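Local coordinates for protein hydrogenase-specific maturation endopeptidase (Thermococcus kodakarensis, PDB 5IJA) that probably acts as an endopeptidase that processes the precursor of a [NiFe] hydrogenase during its maturation, at residues H113-V118 with V140-K145; G23-E28 with A134-A139; R42-Y47 with K98-L103. All coordinates share one frame; numbering follows the deposited sequence.

Contact 1: H113-V118 with V140-K145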
loop_
_atom_site.group_PDB
_atom_site.type_symbol
_atom_site.label_atom_id
_atom_site.label_comp_id
_atom_site.label_asym_id
_atom_site.label_seq_id
_atom_site.Cartn_x
_atom_site.Cartn_y
_atom_site.Cartn_z
ATOM N N HIS A 113 -6.520 2.625 -5.328
ATOM C CA HIS A 113 -5.372 3.517 -5.393
ATOM C C HIS A 113 -4.145 2.810 -4.858
ATOM O O HIS A 113 -4.247 2.015 -3.918
ATOM C CB HIS A 113 -5.632 4.785 -4.564
ATOM C CG HIS A 113 -6.628 5.714 -5.177
ATOM N ND1 HIS A 113 -6.255 6.827 -5.895
ATOM C CD2 HIS A 113 -7.981 5.696 -5.185
ATOM C CE1 HIS A 113 -7.334 7.453 -6.326
ATOM N NE2 HIS A 113 -8.395 6.795 -5.899
ATOM N N PHE A 114 -2.988 3.099 -5.444
ATOM C CA PHE A 114 -1.732 2.469 -5.037
ATOM C C PHE A 114 -0.745 3.575 -4.745
ATOM O O PHE A 114 -0.462 4.412 -5.592
ATOM C CB PHE A 114 -1.174 1.526 -6.129
ATOM C CG PHE A 114 0.120 0.871 -5.758
ATOM C CD1 PHE A 114 1.333 1.491 -6.031
ATOM C CD2 PHE A 114 0.136 -0.365 -5.127
ATOM C CE1 PHE A 114 2.534 0.897 -5.665
ATOM C CE2 PHE A 114 1.346 -0.973 -4.760
ATOM C CZ PHE A 114 2.543 -0.338 -5.038
ATOM N N ILE A 115 -0.206 3.559 -3.531
ATOM C CA ILE A 115 0.858 4.466 -3.151
ATOM C C ILE A 115 2.103 3.641 -2.902
ATOM O O ILE A 115 2.104 2.761 -2.031
ATOM C CB ILE A 115 0.499 5.258 -1.888
ATOM C CG1 ILE A 115 -0.842 5.963 -2.088
ATOM C CG2 ILE A 115 1.616 6.258 -1.565
ATOM C CD1 ILE A 115 -1.361 6.670 -0.799
ATOM N N GLY A 116 3.148 3.893 -3.685
ATOM C CA GLY A 116 4.393 3.160 -3.547
ATOM C C GLY A 116 5.514 4.032 -3.008
ATOM O O GLY A 116 5.716 5.155 -3.475
ATOM N N ILE A 117 6.226 3.518 -2.016
ATOM C CA ILE A 117 7.328 4.246 -1.396
ATOM C C ILE A 117 8.633 3.575 -1.781
ATOM O O ILE A 117 8.871 2.416 -1.419
ATOM C CB ILE A 117 7.190 4.291 0.134
ATOM C CG1 ILE A 117 5.851 4.921 0.530
ATOM C CG2 ILE A 117 8.356 5.062 0.765
ATOM C CD1 ILE A 117 5.441 4.609 1.967
ATOM N N VAL A 118 9.471 4.292 -2.526
ATOM C CA VAL A 118 10.669 3.681 -3.094
ATOM C C VAL A 118 11.708 3.433 -2.006
ATOM O O VAL A 118 12.216 4.357 -1.372
ATOM C CB VAL A 118 11.277 4.540 -4.228
ATOM C CG1 VAL A 118 12.581 3.928 -4.718
ATOM C CG2 VAL A 118 10.301 4.677 -5.378
ATOM N N VAL A 140 1.674 9.435 3.598
ATOM C CA VAL A 140 0.593 9.722 4.537
ATOM C C VAL A 140 -0.247 10.913 4.065
ATOM O O VAL A 140 -1.482 10.889 4.162
ATOM C CB VAL A 140 1.149 9.974 5.952
ATOM C CG1 VAL A 140 0.052 10.525 6.893
ATOM C CG2 VAL A 140 1.710 8.690 6.503
ATOM N N GLU A 141 0.420 11.931 3.532
ATOM C CA GLU A 141 -0.263 13.123 3.014
ATOM C C GLU A 141 -1.187 12.810 1.845
ATOM O O GLU A 141 -2.314 13.305 1.784
ATOM C CB GLU A 141 0.745 14.169 2.563
ATOM C CG GLU A 141 1.510 14.843 3.674
ATOM C CD GLU A 141 2.480 15.867 3.122
ATOM O OE1 GLU A 141 2.162 16.458 2.062
ATOM O OE2 GLU A 141 3.558 16.066 3.725
ATOM N N ILE A 142 -0.699 11.996 0.915
ATOM C CA ILE A 142 -1.515 11.564 -0.219
ATOM C C ILE A 142 -2.728 10.776 0.258
ATOM O O ILE A 142 -3.845 11.015 -0.184
ATOM C CB ILE A 142 -0.686 10.711 -1.207
ATOM C CG1 ILE A 142 0.479 11.531 -1.758
ATOM C CG2 ILE A 142 -1.552 10.192 -2.350
ATOM C CD1 ILE A 142 1.422 10.762 -2.679
ATOM N N ALA A 143 -2.520 9.845 1.180
ATOM C CA ALA A 143 -3.606 9.004 1.658
ATOM C C ALA A 143 -4.696 9.810 2.389
ATOM O O ALA A 143 -5.882 9.497 2.278
ATOM C CB ALA A 143 -3.060 7.919 2.575
ATOM N N GLU A 144 -4.299 10.827 3.152
ATOM C CA GLU A 144 -5.285 11.634 3.888
ATOM C C GLU A 144 -6.195 12.385 2.925
ATOM O O GLU A 144 -7.397 12.523 3.166
ATOM C CB GLU A 144 -4.589 12.615 4.849
ATOM C CG GLU A 144 -3.858 11.932 6.007
ATOM C CD GLU A 144 -3.751 12.804 7.256
ATOM O OE1 GLU A 144 -4.798 13.121 7.869
ATOM O OE2 GLU A 144 -2.614 13.164 7.629
ATOM N N LYS A 145 -5.616 12.864 1.831
ATOM C CA LYS A 145 -6.404 13.465 0.763
ATOM C C LYS A 145 -7.396 12.472 0.149
ATOM O O LYS A 145 -8.539 12.830 -0.123
ATOM C CB LYS A 145 -5.486 14.050 -0.315
ATOM C CG LYS A 145 -4.530 15.078 0.251
ATOM C CD LYS A 145 -3.512 15.609 -0.746
ATOM C CE LYS A 145 -2.756 16.781 -0.108
ATOM N NZ LYS A 145 -1.427 17.035 -0.724
#
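Ile115 packs against Ala143 and Ile142 on the helix turn held by the bond from Glu144 N to Val140 O, 3.0 Å long and part of the regular bonding of the helix. No hydrogen bond crosses between strand and helix, so the contact itself is apolar. One methyl carries it. Ile115 CG1 lies opposite the carbonyl carbon (chi1 -54°), and an extended chi2 of 174° carries CD1 outward from the strand to the helix surface. There Ile115 CD1 rests 3.9 Å from Ile142 CG2 and 4.0 Å from Ala143 CB, with Ile142 CB slightly farther, at 4.1 Å from the same CD1. The methyl thus spans two consecutive helical residues. Ile115 CD1 also passes 3.9 Å from Ala143 N, a plain van der Waals approach to the backbone that is consistent with the short side chain of alanine. Ile115 and Ile142 run past each other in opposite directions, the tip of Ile115 reaching the branch point of Ile142. The closest backbone approach, 8.0 Å between the CA atoms of Ile115 and Ala143, is bridged by the Ile115 side chain. The arrangement is that of an alpha/beta fold in which the C-terminal helix 130-146 lies on a sheet. Strand 111-118 runs between strands 52-59 and 69-73; Val54 and Val69 extend the apolar surroundings of Ile115, and Val69 also touches Ile142. On the helix side, Ala143 packs against Leu26 of helix 18-28.

Contact 2: G23-E28 with A134-A139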
loop_
_atom_site.group_PDB
_atom_site.type_symbol
_atom_site.label_atom_id
_atom_site.label_comp_id
_atom_site.label_asym_id
_atom_site.label_seq_id
_atom_site.Cartn_x
_atom_site.Cartn_y
_atom_site.Cartn_z
ATOM N N GLY A 23 0.843 3.183 7.379
ATOM C CA GLY A 23 -0.424 2.689 7.902
ATOM C C GLY A 23 -0.635 2.940 9.389
ATOM O O GLY A 23 -1.699 3.392 9.821
ATOM N N ARG A 24 0.385 2.658 10.184
ATOM C CA ARG A 24 0.299 2.915 11.616
ATOM C C ARG A 24 0.087 4.400 11.911
ATOM O O ARG A 24 -0.705 4.749 12.776
ATOM C CB ARG A 24 1.546 2.394 12.331
ATOM C CG ARG A 24 1.664 0.884 12.267
ATOM C CD ARG A 24 2.585 0.317 13.340
ATOM N NE ARG A 24 2.813 -1.105 13.111
ATOM C CZ ARG A 24 3.946 -1.603 12.627
ATOM N NH1 ARG A 24 4.955 -0.790 12.341
ATOM N NH2 ARG A 24 4.071 -2.911 12.433
ATOM N N ILE A 25 0.764 5.277 11.176
ATOM C CA ILE A 25 0.542 6.716 11.343
ATOM C C ILE A 25 -0.902 7.081 11.029
ATOM O O ILE A 25 -1.535 7.832 11.760
ATOM C CB ILE A 25 1.471 7.558 10.445
ATOM C CG1 ILE A 25 2.931 7.404 10.858
ATOM C CG2 ILE A 25 1.103 9.031 10.506
ATOM C CD1 ILE A 25 3.902 8.057 9.877
ATOM N N LEU A 26 -1.417 6.558 9.923
ATOM C CA LEU A 26 -2.804 6.811 9.564
ATOM C C LEU A 26 -3.778 6.219 10.597
ATOM O O LEU A 26 -4.799 6.831 10.905
ATOM C CB LEU A 26 -3.085 6.263 8.165
ATOM C CG LEU A 26 -2.331 6.999 7.058
ATOM C CD1 LEU A 26 -2.232 6.135 5.811
ATOM C CD2 LEU A 26 -2.994 8.336 6.750
ATOM N N ALA A 27 -3.453 5.043 11.137
ATOM C CA ALA A 27 -4.315 4.403 12.128
ATOM C C ALA A 27 -4.399 5.264 13.399
ATOM O O ALA A 27 -5.481 5.464 13.951
ATOM C CB ALA A 27 -3.813 2.991 12.461
ATOM N N GLU A 28 -3.254 5.790 13.832
ATOM C CA GLU A 28 -3.203 6.682 14.996
ATOM C C GLU A 28 -4.016 7.946 14.743
ATOM O O GLU A 28 -4.544 8.552 15.676
ATOM C CB GLU A 28 -1.755 7.045 15.344
ATOM C CG GLU A 28 -1.633 8.016 16.516
ATOM C CD GLU A 28 -0.215 8.519 16.729
ATOM O OE1 GLU A 28 0.705 8.018 16.047
ATOM O OE2 GLU A 28 -0.022 9.413 17.585
ATOM N N ALA A 134 11.083 10.344 4.982
ATOM C CA ALA A 134 10.526 11.434 4.197
ATOM C C ALA A 134 9.417 10.929 3.278
ATOM O O ALA A 134 8.364 11.563 3.148
ATOM C CB ALA A 134 11.616 12.114 3.391
ATOM N N GLY A 135 9.666 9.787 2.647
ATOM C CA GLY A 135 8.676 9.143 1.810
ATOM C C GLY A 135 7.425 8.754 2.572
ATOM O O GLY A 135 6.326 8.955 2.077
ATOM N N VAL A 136 7.577 8.210 3.778
ATOM C CA VAL A 136 6.407 7.839 4.585
ATOM C C VAL A 136 5.524 9.050 4.856
ATOM O O VAL A 136 4.291 8.977 4.795
ATOM C CB VAL A 136 6.827 7.201 5.925
ATOM C CG1 VAL A 136 5.619 7.044 6.845
ATOM C CG2 VAL A 136 7.517 5.873 5.681
ATOM N N GLN A 137 6.161 10.177 5.137
ATOM C CA GLN A 137 5.434 11.414 5.375
ATOM C C GLN A 137 4.602 11.824 4.166
ATOM O O GLN A 137 3.421 12.172 4.302
ATOM C CB GLN A 137 6.416 12.520 5.763
ATOM C CG GLN A 137 7.081 12.255 7.110
ATOM C CD GLN A 137 6.066 12.182 8.239
ATOM O OE1 GLN A 137 5.165 13.017 8.332
ATOM N NE2 GLN A 137 6.193 11.168 9.091
ATOM N N LYS A 138 5.186 11.752 2.977
ATOM C CA LYS A 138 4.420 12.157 1.802
ATOM C C LYS A 138 3.361 11.118 1.426
ATOM O O LYS A 138 2.299 11.482 0.921
ATOM C CB LYS A 138 5.327 12.441 0.608
ATOM C CG LYS A 138 4.695 13.492 -0.312
ATOM C CD LYS A 138 5.713 14.390 -1.005
ATOM C CE LYS A 138 5.002 15.595 -1.640
ATOM N NZ LYS A 138 5.724 16.192 -2.805
ATOM N N ALA A 139 3.643 9.835 1.667
ATOM C CA ALA A 139 2.629 8.806 1.456
ATOM C C ALA A 139 1.418 9.049 2.351
ATOM O O ALA A 139 0.268 8.897 1.917
ATOM C CB ALA A 139 3.208 7.416 1.710
#
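Ile25 and Val136 join two helices, 18-28 and 130-146, that pack side by side in the alpha/beta fold of this maturation protease. The two side chains cross obliquely, and the evidence for a narrow meeting point is that one methyl of each does the touching: Ile25 CD1 lies 3.6 Å from Val136 CG1, the closest approach between the segments. The backbones remain well apart, since the CA atoms of Ile25 and Val136 are 9.0 Å from each other, and the reach comes mainly from the isoleucine. Its chi2 of 172° extends CG1 and CD1 toward helix 130-146 from a CB that already points at that helix. Val136 instead presents its flank: CG1 stands opposite the backbone N, and this placement makes it the branch that does the touching. Gln137 approaches the same methyl from another direction, its chain lying roughly at right angles to that of Ile25. Although its CB points away from helix 18-28, a bend at chi2 (-61°) brings the NE2 end of the amide alongside Ile25 CD1. The amide nitrogen meets the methyl by van der Waals contact alone, and no hydrogen bond crosses the interface. Deeper in, Val140 also touches Ile25, and Leu26 packs on Val140 and Glu144, so the interface continues along helix 130-146. Gln137 lies at the exposed margin. As modelled, its amide approaches by the nitrogen end: NE2 is 3.9 Å from Ile25 CD1, with OE1 farther off at 5.3 Å.

Contact 3: R42-Y47 with K98-L103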
loop_
_atom_site.group_PDB
_atom_site.type_symbol
_atom_site.label_atom_id
_atom_site.label_comp_id
_atom_site.label_asym_id
_atom_site.label_seq_id
_atom_site.Cartn_x
_atom_site.Cartn_y
_atom_site.Cartn_z
ATOM N N ARG A 42 -6.452 -11.520 4.966
ATOM C CA ARG A 42 -6.873 -10.761 6.142
ATOM C C ARG A 42 -8.038 -9.832 5.827
ATOM O O ARG A 42 -8.814 -9.452 6.695
ATOM C CB ARG A 42 -5.716 -9.936 6.707
ATOM C CG ARG A 42 -4.553 -10.770 7.243
ATOM C CD ARG A 42 -3.606 -9.910 8.069
ATOM N NE ARG A 42 -2.598 -10.718 8.756
ATOM C CZ ARG A 42 -1.565 -10.214 9.430
ATOM N NH1 ARG A 42 -1.399 -8.896 9.505
ATOM N NH2 ARG A 42 -0.696 -11.025 10.026
ATOM N N LEU A 43 -8.146 -9.453 4.563
ATOM C CA LEU A 43 -9.189 -8.554 4.149
ATOM C C LEU A 43 -10.578 -9.198 4.224
ATOM O O LEU A 43 -11.582 -8.501 4.359
ATOM C CB LEU A 43 -8.897 -8.077 2.726
ATOM C CG LEU A 43 -9.871 -7.100 2.068
ATOM C CD1 LEU A 43 -10.020 -5.798 2.829
ATOM C CD2 LEU A 43 -9.357 -6.848 0.677
ATOM N N ALA A 44 -10.638 -10.518 4.082
ATOM C CA ALA A 44 -11.930 -11.203 4.120
ATOM C C ALA A 44 -12.714 -10.844 5.383
ATOM O O ALA A 44 -13.908 -10.520 5.325
ATOM C CB ALA A 44 -11.729 -12.713 4.027
ATOM N N ASN A 45 -12.022 -10.850 6.515
ATOM C CA ASN A 45 -12.656 -10.561 7.794
ATOM C C ASN A 45 -12.892 -9.075 8.059
ATOM O O ASN A 45 -13.618 -8.710 8.989
ATOM C CB ASN A 45 -11.815 -11.146 8.932
ATOM C CG ASN A 45 -11.813 -12.656 8.929
ATOM O OD1 ASN A 45 -12.851 -13.280 8.710
ATOM N ND2 ASN A 45 -10.651 -13.255 9.170
ATOM N N HIS A 46 -12.292 -8.212 7.248
ATOM C CA HIS A 46 -12.265 -6.795 7.581
ATOM C C HIS A 46 -13.123 -5.907 6.669
ATOM O O HIS A 46 -13.683 -4.901 7.110
ATOM C CB HIS A 46 -10.817 -6.300 7.552
ATOM C CG HIS A 46 -10.649 -4.898 8.055
ATOM N ND1 HIS A 46 -10.463 -4.602 9.389
ATOM C CD2 HIS A 46 -10.651 -3.711 7.404
ATOM C CE1 HIS A 46 -10.348 -3.294 9.537
ATOM N NE2 HIS A 46 -10.467 -2.729 8.349
ATOM N N TYR A 47 -13.196 -6.260 5.392
ATOM C CA TYR A 47 -13.868 -5.408 4.412
ATOM C C TYR A 47 -15.330 -5.176 4.778
ATOM O O TYR A 47 -16.028 -6.109 5.175
ATOM C CB TYR A 47 -13.781 -6.029 3.019
ATOM C CG TYR A 47 -14.395 -5.141 1.952
ATOM C CD1 TYR A 47 -13.848 -3.898 1.660
ATOM C CD2 TYR A 47 -15.505 -5.556 1.227
ATOM C CE1 TYR A 47 -14.407 -3.075 0.697
ATOM C CE2 TYR A 47 -16.073 -4.740 0.259
ATOM C CZ TYR A 47 -15.515 -3.510 -0.007
ATOM O OH TYR A 47 -16.068 -2.696 -0.971
ATOM N N LYS A 98 -8.105 -10.671 -6.250
ATOM C CA LYS A 98 -9.001 -11.035 -7.357
ATOM C C LYS A 98 -10.109 -11.983 -6.900
ATOM O O LYS A 98 -11.258 -11.816 -7.288
ATOM C CB LYS A 98 -8.241 -11.705 -8.509
ATOM C CG LYS A 98 -7.258 -10.823 -9.254
ATOM C CD LYS A 98 -7.930 -9.615 -9.864
ATOM C CE LYS A 98 -6.889 -8.573 -10.247
ATOM N NZ LYS A 98 -6.063 -8.163 -9.066
ATOM N N LEU A 99 -9.746 -12.975 -6.096
ATOM C CA LEU A 99 -10.721 -13.935 -5.573
ATOM C C LEU A 99 -11.745 -13.226 -4.692
ATOM O O LEU A 99 -12.952 -13.466 -4.821
ATOM C CB LEU A 99 -10.028 -15.052 -4.784
ATOM C CG LEU A 99 -10.925 -16.092 -4.094
ATOM C CD1 LEU A 99 -11.821 -16.755 -5.104
ATOM C CD2 LEU A 99 -10.070 -17.123 -3.378
ATOM N N LEU A 100 -11.269 -12.357 -3.797
ATOM C CA LEU A 100 -12.182 -11.636 -2.917
ATOM C C LEU A 100 -13.113 -10.724 -3.709
ATOM O O LEU A 100 -14.256 -10.541 -3.335
ATOM C CB LEU A 100 -11.419 -10.824 -1.883
ATOM C CG LEU A 100 -10.660 -11.717 -0.912
ATOM C CD1 LEU A 100 -9.770 -10.858 -0.007
ATOM C CD2 LEU A 100 -11.647 -12.510 -0.086
ATOM N N MET A 101 -12.619 -10.142 -4.794
ATOM C CA MET A 101 -13.482 -9.364 -5.678
ATOM C C MET A 101 -14.533 -10.207 -6.390
ATOM O O MET A 101 -15.654 -9.753 -6.583
ATOM C CB MET A 101 -12.644 -8.621 -6.719
ATOM C CG MET A 101 -11.829 -7.488 -6.138
ATOM S SD MET A 101 -10.794 -6.702 -7.388
ATOM C CE MET A 101 -10.517 -5.129 -6.604
ATOM N N ALA A 102 -14.175 -11.426 -6.777
ATOM C CA ALA A 102 -15.137 -12.334 -7.408
ATOM C C ALA A 102 -16.268 -12.692 -6.455
ATOM O O ALA A 102 -17.357 -13.090 -6.888
ATOM C CB ALA A 102 -14.458 -13.582 -7.875
ATOM N N LEU A 103 -15.997 -12.549 -5.158
ATOM C CA LEU A 103 -16.935 -12.927 -4.102
ATOM C C LEU A 103 -17.713 -11.763 -3.505
ATOM O O LEU A 103 -18.670 -11.972 -2.743
ATOM C CB LEU A 103 -16.182 -13.653 -2.991
ATOM C CG LEU A 103 -15.639 -15.031 -3.378
ATOM C CD1 LEU A 103 -14.827 -15.612 -2.255
ATOM C CD2 LEU A 103 -16.778 -15.973 -3.760
#
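Leu100 reaches from helix 88-103 to Leu43 and Ala44, bringing the helix against the connection that follows strand 33-37 in this alpha/beta fold. Followed outward, the side chain starts at CB, which points at the 42-47 segment but is still 5.2 Å from Leu43 CD2. CG makes no contact with that segment; it serves as the branch point, set opposite the carbonyl carbon by a chi1 of -66°. Contact begins only at the two methyls, which part company. CD1 settles against Leu43, 4.0 Å from its CB and 4.1 Å from its CD2, whereas CD2 turns to Ala44 and stops 4.1 Å from its CB. The leucine fork therefore straddles two successive residues, with every contact apolar and none tight. Leu43 and Leu100 cross at a slant, and the CA atoms of Ala44 and Leu100 are 7.1 Å apart. Their surroundings differ: Leu43 is buried and packs on Leu4, Leu6 and Leu34 of the sheet, Ala44 is at the surface, and Leu100 also touches Leu107 of helix 105-109. The receiving segment has helical backbone angles at 42-45 without regular helical bonding. Its turn is closed instead at one carbonyl, Leu43 O, which accepts from His46 N at 3.0 Å and from Tyr47 N at 2.9 Å.

How the contacts relate
Contacts 1 and 2 share helix 130-146, and their centres lie 8 Å apart. Direct touches join them into one apolar layer: Ile117 CD1 of contact 1 sits 3.6 Å from Ala139 CB of contact 2. Contact 1 is buried against the sheet, whereas contact 2 grades outward to an exposed amide. Contact 3 lies on the opposite side of the chain's centre, 22 Å from contact 1 and 24 Å from contact 2 between centres, and touches neither. It too is partly exposed, but joins a helix to an irregular turn. None has a hydrogen bond across it: aliphatic carbons meet in all three, with glutamine admitted only in contact 2.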